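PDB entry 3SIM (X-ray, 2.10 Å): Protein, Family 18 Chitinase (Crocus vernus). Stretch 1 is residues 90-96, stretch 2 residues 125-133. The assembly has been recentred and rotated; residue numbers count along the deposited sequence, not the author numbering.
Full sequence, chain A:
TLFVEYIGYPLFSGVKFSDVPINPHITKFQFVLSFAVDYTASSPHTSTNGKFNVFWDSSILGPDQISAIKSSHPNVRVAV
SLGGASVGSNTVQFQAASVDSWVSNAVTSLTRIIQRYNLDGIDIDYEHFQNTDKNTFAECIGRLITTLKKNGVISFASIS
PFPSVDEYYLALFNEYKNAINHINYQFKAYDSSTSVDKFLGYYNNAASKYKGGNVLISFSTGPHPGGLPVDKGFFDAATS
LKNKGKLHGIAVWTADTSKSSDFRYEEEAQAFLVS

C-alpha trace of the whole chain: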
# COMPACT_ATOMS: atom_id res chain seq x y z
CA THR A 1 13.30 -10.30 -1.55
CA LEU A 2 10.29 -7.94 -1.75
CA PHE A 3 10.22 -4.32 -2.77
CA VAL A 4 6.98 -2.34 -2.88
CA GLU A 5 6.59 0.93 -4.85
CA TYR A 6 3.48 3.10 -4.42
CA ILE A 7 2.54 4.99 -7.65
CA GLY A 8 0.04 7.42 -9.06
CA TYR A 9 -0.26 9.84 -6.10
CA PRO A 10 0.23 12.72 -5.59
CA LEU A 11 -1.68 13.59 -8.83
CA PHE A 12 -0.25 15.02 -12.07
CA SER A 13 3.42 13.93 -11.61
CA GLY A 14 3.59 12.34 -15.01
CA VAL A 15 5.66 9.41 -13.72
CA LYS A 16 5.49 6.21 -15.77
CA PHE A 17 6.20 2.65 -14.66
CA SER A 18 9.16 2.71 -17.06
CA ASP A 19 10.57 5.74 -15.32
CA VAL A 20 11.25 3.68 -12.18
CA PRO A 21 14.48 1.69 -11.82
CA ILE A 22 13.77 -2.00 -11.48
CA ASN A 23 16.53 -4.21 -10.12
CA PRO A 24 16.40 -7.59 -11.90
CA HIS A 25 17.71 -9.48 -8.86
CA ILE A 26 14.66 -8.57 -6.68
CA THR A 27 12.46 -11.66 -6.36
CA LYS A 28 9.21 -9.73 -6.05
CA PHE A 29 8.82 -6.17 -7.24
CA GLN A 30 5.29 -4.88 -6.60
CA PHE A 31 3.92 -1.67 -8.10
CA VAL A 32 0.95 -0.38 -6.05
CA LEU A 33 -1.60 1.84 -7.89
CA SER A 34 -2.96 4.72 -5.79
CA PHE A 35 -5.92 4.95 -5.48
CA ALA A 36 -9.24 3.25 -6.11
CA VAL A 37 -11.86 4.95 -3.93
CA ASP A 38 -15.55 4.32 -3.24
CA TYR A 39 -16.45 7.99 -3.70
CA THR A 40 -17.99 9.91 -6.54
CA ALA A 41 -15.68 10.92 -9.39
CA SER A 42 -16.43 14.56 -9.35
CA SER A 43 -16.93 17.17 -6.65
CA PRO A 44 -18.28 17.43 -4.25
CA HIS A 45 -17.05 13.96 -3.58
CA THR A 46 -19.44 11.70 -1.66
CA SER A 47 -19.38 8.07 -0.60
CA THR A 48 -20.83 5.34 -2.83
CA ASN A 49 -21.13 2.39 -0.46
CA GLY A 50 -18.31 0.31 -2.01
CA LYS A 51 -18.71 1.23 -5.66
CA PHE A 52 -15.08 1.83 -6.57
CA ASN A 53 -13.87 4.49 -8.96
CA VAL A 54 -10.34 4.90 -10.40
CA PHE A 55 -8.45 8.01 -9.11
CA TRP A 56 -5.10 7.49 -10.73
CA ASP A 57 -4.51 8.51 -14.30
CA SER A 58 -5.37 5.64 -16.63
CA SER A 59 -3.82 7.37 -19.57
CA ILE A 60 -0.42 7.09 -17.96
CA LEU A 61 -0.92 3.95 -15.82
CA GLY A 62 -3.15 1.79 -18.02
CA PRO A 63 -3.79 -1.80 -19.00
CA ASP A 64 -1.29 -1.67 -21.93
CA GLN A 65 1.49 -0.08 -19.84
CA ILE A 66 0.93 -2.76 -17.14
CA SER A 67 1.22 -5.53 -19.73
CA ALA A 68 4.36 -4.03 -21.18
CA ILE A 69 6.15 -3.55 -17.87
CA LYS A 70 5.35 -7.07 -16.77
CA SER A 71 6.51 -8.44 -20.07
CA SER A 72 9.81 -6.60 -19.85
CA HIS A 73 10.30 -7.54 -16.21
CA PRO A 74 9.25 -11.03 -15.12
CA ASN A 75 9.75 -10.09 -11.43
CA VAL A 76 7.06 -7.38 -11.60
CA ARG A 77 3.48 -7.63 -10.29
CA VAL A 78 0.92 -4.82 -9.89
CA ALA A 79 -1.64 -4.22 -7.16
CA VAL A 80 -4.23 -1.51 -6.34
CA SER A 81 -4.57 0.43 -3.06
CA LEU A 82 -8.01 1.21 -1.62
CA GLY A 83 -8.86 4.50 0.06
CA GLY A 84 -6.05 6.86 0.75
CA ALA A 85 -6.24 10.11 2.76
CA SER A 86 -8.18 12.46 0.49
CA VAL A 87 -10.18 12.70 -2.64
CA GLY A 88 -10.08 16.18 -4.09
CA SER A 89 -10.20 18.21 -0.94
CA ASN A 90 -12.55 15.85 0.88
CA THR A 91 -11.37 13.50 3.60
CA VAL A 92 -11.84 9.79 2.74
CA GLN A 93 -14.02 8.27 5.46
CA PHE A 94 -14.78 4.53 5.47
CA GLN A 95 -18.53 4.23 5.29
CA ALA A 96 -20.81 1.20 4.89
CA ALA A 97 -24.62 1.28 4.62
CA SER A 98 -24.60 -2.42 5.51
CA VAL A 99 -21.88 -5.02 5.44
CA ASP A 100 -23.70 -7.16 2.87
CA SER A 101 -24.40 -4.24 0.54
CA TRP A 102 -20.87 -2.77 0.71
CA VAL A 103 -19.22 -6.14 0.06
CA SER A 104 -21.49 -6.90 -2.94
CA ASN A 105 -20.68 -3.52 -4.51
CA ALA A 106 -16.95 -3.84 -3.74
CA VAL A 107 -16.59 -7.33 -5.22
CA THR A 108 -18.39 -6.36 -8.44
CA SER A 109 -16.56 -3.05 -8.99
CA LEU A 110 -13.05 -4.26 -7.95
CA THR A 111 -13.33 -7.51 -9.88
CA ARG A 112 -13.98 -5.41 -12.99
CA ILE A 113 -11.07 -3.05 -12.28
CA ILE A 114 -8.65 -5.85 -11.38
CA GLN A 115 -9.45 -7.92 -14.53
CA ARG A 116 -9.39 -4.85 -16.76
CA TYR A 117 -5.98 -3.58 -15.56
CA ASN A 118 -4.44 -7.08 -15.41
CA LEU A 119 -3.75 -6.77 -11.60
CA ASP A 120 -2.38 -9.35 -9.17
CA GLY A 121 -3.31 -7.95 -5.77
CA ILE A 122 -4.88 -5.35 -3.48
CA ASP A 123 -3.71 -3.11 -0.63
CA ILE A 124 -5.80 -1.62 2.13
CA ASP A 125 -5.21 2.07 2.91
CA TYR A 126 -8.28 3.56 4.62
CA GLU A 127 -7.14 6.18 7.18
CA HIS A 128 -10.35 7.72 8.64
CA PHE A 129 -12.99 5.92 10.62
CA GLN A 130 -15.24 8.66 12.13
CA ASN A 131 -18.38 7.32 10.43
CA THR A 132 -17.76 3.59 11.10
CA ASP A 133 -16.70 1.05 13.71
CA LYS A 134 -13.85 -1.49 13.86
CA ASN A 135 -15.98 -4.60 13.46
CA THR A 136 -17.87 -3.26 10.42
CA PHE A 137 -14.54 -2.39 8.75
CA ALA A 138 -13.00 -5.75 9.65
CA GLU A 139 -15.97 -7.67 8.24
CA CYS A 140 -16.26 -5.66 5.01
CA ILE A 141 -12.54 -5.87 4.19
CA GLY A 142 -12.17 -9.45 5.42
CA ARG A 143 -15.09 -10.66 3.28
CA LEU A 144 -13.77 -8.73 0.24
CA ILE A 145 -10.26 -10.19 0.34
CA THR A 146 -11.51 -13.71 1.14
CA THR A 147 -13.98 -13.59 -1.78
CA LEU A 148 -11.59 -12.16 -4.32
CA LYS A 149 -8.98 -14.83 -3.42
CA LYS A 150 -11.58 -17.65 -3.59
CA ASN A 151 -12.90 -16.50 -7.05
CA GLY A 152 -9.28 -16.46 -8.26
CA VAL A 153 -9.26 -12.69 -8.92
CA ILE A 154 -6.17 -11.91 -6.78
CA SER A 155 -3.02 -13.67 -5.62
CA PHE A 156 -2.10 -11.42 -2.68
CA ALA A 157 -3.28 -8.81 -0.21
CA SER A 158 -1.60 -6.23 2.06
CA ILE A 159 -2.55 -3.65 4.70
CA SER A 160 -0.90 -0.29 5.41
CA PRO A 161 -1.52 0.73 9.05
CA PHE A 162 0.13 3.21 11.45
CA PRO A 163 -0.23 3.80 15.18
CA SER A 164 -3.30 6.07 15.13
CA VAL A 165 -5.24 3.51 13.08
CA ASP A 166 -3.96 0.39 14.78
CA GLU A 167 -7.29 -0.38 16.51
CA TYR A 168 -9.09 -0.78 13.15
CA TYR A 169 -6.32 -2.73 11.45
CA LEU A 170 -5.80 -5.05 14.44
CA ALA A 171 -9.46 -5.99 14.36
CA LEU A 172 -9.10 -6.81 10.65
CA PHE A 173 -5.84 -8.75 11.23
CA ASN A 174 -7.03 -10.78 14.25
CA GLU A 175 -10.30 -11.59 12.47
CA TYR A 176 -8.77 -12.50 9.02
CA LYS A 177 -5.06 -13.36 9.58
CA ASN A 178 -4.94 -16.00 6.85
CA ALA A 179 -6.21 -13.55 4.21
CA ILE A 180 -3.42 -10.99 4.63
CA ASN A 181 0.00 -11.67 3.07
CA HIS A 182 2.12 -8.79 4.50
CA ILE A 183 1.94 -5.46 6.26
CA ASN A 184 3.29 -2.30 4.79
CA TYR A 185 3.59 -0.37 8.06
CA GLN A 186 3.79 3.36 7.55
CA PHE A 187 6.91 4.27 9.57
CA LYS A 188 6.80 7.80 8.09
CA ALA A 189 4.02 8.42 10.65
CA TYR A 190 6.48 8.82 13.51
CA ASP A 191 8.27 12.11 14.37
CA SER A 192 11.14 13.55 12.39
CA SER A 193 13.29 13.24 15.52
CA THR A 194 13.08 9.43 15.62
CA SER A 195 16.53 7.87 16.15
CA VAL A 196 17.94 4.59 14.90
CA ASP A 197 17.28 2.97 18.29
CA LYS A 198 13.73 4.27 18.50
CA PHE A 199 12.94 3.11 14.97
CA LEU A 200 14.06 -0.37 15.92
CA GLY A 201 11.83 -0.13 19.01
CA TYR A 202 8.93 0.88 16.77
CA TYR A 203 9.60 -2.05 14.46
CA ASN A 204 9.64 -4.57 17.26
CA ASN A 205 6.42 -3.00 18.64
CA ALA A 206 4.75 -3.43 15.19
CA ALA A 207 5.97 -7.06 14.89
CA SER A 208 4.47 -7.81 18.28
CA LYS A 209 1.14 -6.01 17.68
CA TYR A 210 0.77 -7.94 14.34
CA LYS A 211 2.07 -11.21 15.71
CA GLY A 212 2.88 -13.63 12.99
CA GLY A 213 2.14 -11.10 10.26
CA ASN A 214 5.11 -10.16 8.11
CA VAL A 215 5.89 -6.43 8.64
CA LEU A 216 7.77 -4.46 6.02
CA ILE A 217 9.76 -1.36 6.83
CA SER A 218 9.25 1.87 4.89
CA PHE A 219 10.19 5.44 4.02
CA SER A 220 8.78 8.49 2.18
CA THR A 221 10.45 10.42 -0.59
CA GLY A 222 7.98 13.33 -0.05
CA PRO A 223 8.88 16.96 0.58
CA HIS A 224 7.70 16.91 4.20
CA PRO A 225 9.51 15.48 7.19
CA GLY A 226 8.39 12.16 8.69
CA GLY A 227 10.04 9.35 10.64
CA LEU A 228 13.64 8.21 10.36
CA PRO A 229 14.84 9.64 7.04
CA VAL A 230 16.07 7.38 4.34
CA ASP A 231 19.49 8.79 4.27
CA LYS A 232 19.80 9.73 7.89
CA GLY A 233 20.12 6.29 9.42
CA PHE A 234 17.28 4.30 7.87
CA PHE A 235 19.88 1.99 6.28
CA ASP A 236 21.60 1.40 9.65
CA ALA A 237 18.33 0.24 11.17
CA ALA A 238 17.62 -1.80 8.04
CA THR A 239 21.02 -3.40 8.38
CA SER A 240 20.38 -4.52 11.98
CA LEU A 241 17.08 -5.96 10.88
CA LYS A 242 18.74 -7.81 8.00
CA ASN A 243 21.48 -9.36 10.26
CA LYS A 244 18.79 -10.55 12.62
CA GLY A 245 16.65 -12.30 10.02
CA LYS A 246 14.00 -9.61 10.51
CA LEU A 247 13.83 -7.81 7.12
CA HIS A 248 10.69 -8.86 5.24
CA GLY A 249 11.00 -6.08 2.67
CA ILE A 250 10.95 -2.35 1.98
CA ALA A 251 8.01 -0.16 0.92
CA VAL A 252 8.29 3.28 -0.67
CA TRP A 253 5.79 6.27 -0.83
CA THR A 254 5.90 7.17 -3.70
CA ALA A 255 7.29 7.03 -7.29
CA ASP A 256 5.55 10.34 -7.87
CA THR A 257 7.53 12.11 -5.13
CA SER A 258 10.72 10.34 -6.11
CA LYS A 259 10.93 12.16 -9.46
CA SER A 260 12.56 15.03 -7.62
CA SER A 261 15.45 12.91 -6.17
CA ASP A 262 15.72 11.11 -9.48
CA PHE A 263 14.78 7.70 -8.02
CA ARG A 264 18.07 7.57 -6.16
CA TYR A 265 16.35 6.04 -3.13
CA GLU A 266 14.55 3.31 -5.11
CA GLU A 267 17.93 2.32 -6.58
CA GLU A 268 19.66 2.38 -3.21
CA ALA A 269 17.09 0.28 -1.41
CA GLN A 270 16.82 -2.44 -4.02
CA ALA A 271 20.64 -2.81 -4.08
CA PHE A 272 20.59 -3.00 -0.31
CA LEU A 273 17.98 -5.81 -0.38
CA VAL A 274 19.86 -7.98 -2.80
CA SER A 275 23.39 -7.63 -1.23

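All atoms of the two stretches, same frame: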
# COMPACT_ATOMS: atom_id res chain seq x y z
N ASN A 90 -11.72 16.51 -0.11
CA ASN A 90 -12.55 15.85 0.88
C ASN A 90 -11.84 14.67 1.56
O ASN A 90 -11.25 13.85 0.91
CB ASN A 90 -13.88 15.38 0.29
CG ASN A 90 -14.69 16.50 -0.40
OD1 ASN A 90 -15.51 17.17 0.21
ND2 ASN A 90 -14.47 16.66 -1.67
N THR A 91 -11.94 14.59 2.86
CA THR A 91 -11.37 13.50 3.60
C THR A 91 -12.06 12.16 3.19
O THR A 91 -13.22 12.09 3.08
CB THR A 91 -11.43 13.75 5.11
OG1 THR A 91 -10.66 14.89 5.43
CG2 THR A 91 -10.92 12.57 5.87
N VAL A 92 -11.28 11.11 2.98
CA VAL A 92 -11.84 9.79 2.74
C VAL A 92 -12.15 9.03 4.06
O VAL A 92 -11.29 8.57 4.78
CB VAL A 92 -10.97 8.92 1.77
CG1 VAL A 92 -11.48 7.57 1.66
CG2 VAL A 92 -10.84 9.56 0.43
N GLN A 93 -13.43 8.93 4.31
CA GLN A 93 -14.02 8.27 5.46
C GLN A 93 -14.57 6.91 5.06
O GLN A 93 -15.39 6.87 4.16
CB GLN A 93 -15.14 9.11 6.08
CG GLN A 93 -14.72 10.47 6.66
CD GLN A 93 -14.11 10.41 8.03
OE1 GLN A 93 -13.61 11.40 8.50
NE2 GLN A 93 -14.09 9.25 8.64
N PHE A 94 -14.14 5.83 5.70
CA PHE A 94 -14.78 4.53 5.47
C PHE A 94 -16.22 4.57 5.95
O PHE A 94 -16.49 4.86 7.06
CB PHE A 94 -14.08 3.34 6.14
CG PHE A 94 -14.61 2.00 5.70
CD1 PHE A 94 -14.06 1.36 4.65
CD2 PHE A 94 -15.69 1.40 6.30
CE1 PHE A 94 -14.54 0.18 4.22
CE2 PHE A 94 -16.14 0.20 5.85
CZ PHE A 94 -15.57 -0.39 4.81
N GLN A 95 -17.12 4.25 5.04
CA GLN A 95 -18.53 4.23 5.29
C GLN A 95 -19.25 3.07 4.62
O GLN A 95 -19.16 2.94 3.43
CB GLN A 95 -19.18 5.53 4.80
CG GLN A 95 -18.46 6.80 5.08
CD GLN A 95 -19.25 8.00 4.69
OE1 GLN A 95 -20.40 8.10 4.98
NE2 GLN A 95 -18.63 8.92 4.02
N ALA A 96 -19.95 2.25 5.41
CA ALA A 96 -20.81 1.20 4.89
C ALA A 96 -22.29 1.32 5.32
O ALA A 96 -22.58 1.49 6.48
CB ALA A 96 -20.30 -0.13 5.25
N ASP A 125 -5.69 0.79 2.39
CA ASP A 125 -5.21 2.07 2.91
C ASP A 125 -6.31 3.10 3.33
O ASP A 125 -6.19 4.24 3.06
CB ASP A 125 -4.11 2.70 2.04
CG ASP A 125 -3.47 4.03 2.68
OD1 ASP A 125 -3.31 4.95 1.96
OD2 ASP A 125 -3.25 4.08 3.86
N TYR A 126 -7.39 2.66 3.95
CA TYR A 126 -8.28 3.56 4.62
C TYR A 126 -7.62 4.15 5.90
O TYR A 126 -6.97 3.47 6.62
CB TYR A 126 -9.60 2.93 4.92
CG TYR A 126 -10.48 2.69 3.76
CD1 TYR A 126 -11.30 3.69 3.27
CD2 TYR A 126 -10.53 1.45 3.15
CE1 TYR A 126 -12.10 3.47 2.20
CE2 TYR A 126 -11.33 1.22 2.11
CZ TYR A 126 -12.12 2.22 1.62
OH TYR A 126 -12.90 1.95 0.57
N GLU A 127 -7.76 5.45 6.09
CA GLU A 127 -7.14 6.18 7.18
C GLU A 127 -8.08 7.00 8.16
O GLU A 127 -7.64 7.62 9.08
CB GLU A 127 -5.95 7.00 6.65
CG GLU A 127 -4.90 6.20 5.82
CD GLU A 127 -3.66 7.00 5.39
OE1 GLU A 127 -3.58 8.17 5.61
OE2 GLU A 127 -2.75 6.44 4.84
N HIS A 128 -9.37 7.01 7.85
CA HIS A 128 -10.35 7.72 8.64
C HIS A 128 -11.58 6.89 8.87
O HIS A 128 -12.11 6.31 7.99
CB HIS A 128 -10.65 9.11 8.06
CG HIS A 128 -9.43 9.90 7.75
ND1 HIS A 128 -8.87 10.76 8.64
CD2 HIS A 128 -8.66 9.95 6.65
CE1 HIS A 128 -7.80 11.30 8.11
NE2 HIS A 128 -7.65 10.82 6.90
N PHE A 129 -11.96 6.81 10.13
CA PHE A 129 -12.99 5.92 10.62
C PHE A 129 -14.13 6.58 11.47
O PHE A 129 -14.81 5.93 12.17
CB PHE A 129 -12.38 4.67 11.29
CG PHE A 129 -11.32 3.95 10.48
CD1 PHE A 129 -11.64 2.89 9.69
CD2 PHE A 129 -10.03 4.32 10.51
CE1 PHE A 129 -10.68 2.21 8.95
CE2 PHE A 129 -9.08 3.66 9.76
CZ PHE A 129 -9.40 2.60 9.03
N GLN A 130 -14.30 7.88 11.35
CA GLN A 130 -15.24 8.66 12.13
C GLN A 130 -16.72 8.36 11.87
O GLN A 130 -17.53 8.70 12.63
CB GLN A 130 -14.97 10.15 11.99
CG GLN A 130 -13.87 10.70 12.77
CD GLN A 130 -13.55 12.12 12.35
OE1 GLN A 130 -14.00 13.03 12.96
NE2 GLN A 130 -12.75 12.27 11.36
N ASN A 131 -17.03 7.72 10.77
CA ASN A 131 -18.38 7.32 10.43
C ASN A 131 -18.62 5.78 10.39
O ASN A 131 -19.52 5.33 9.73
CB ASN A 131 -18.84 7.97 9.11
CG ASN A 131 -18.70 9.47 9.11
OD1 ASN A 131 -19.21 10.12 9.94
ND2 ASN A 131 -17.98 9.99 8.20
N THR A 132 -17.76 5.03 11.04
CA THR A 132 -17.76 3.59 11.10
C THR A 132 -17.31 3.05 12.45
O THR A 132 -17.08 3.77 13.35
CB THR A 132 -16.91 2.95 9.95
OG1 THR A 132 -17.38 1.65 9.71
CG2 THR A 132 -15.41 2.94 10.28
N ASP A 133 -17.21 1.74 12.56
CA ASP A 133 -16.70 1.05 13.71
C ASP A 133 -15.79 -0.07 13.26
O ASP A 133 -15.90 -0.49 12.14
CB ASP A 133 -17.81 0.53 14.62
CG ASP A 133 -18.62 -0.57 13.99
OD1 ASP A 133 -18.18 -1.68 14.02
OD2 ASP A 133 -19.68 -0.31 13.46
O HOH W 1 -9.13 7.08 4.26

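Asp125 opens stretch 2 without reaching stretch 1; its OD2 lies 2.6 Å from Glu127 OE2, close enough that one of the two acids probably holds a proton. The contact begins at buried Tyr126, whose CA-to-CB bond points toward stretch 1. With chi1 in m, its ring offers a face to the edge of Phe94: the centroids are 4.9 Å apart, the planes stand at 86°, and Phe94 CD1 comes 3.7 Å from Tyr126 CZ. Perpendicular rings suit a tight core, since edge hydrogens meet pi density. Val92 adds a looser apolar touch, CG1 to Tyr126 CE1 at 4.2 Å.

Glu127 contributes backbone rather than side chain. A water accepts from Glu127 N (2.8 Å from the water O) and donates to Val92 O (2.7 Å), filling a gap the two chains do not close directly.

At His128 they do close. Phe94 N donates to His128 O at 3.1 Å and 166°, the one direct backbone hydrogen bond across the contact. The imidazole serves as a flat platform: Thr91 CG2 sits 3.6 Å from its centroid, 14° off the normal, so the threonine's methyl makes a CH-pi contact.

Phe129 points its CA-to-CB bond away, yet CD1 still lies 4.3 Å from Phe94 CB. It also starts a type I turn, closed by Thr132 N to Phe129 O at 3.3 Å, which carries the following residues past stretch 1. Exposed Gln130 lies beside the Gln93 amide, and Asn131 packs its CB 4.2 Å from Gln95 CG, polar residues suited to a solvent-facing margin.

Thr132 again points its CA-to-CB bond toward stretch 1. Its CB is 3.5 Å from Phe94 O, and its OG1, hydrogen-bonded elsewhere in the structure, lies near the Phe94 ring plane, 3.8 Å from CD2. Asp133 leaves the contact to cap the following helix.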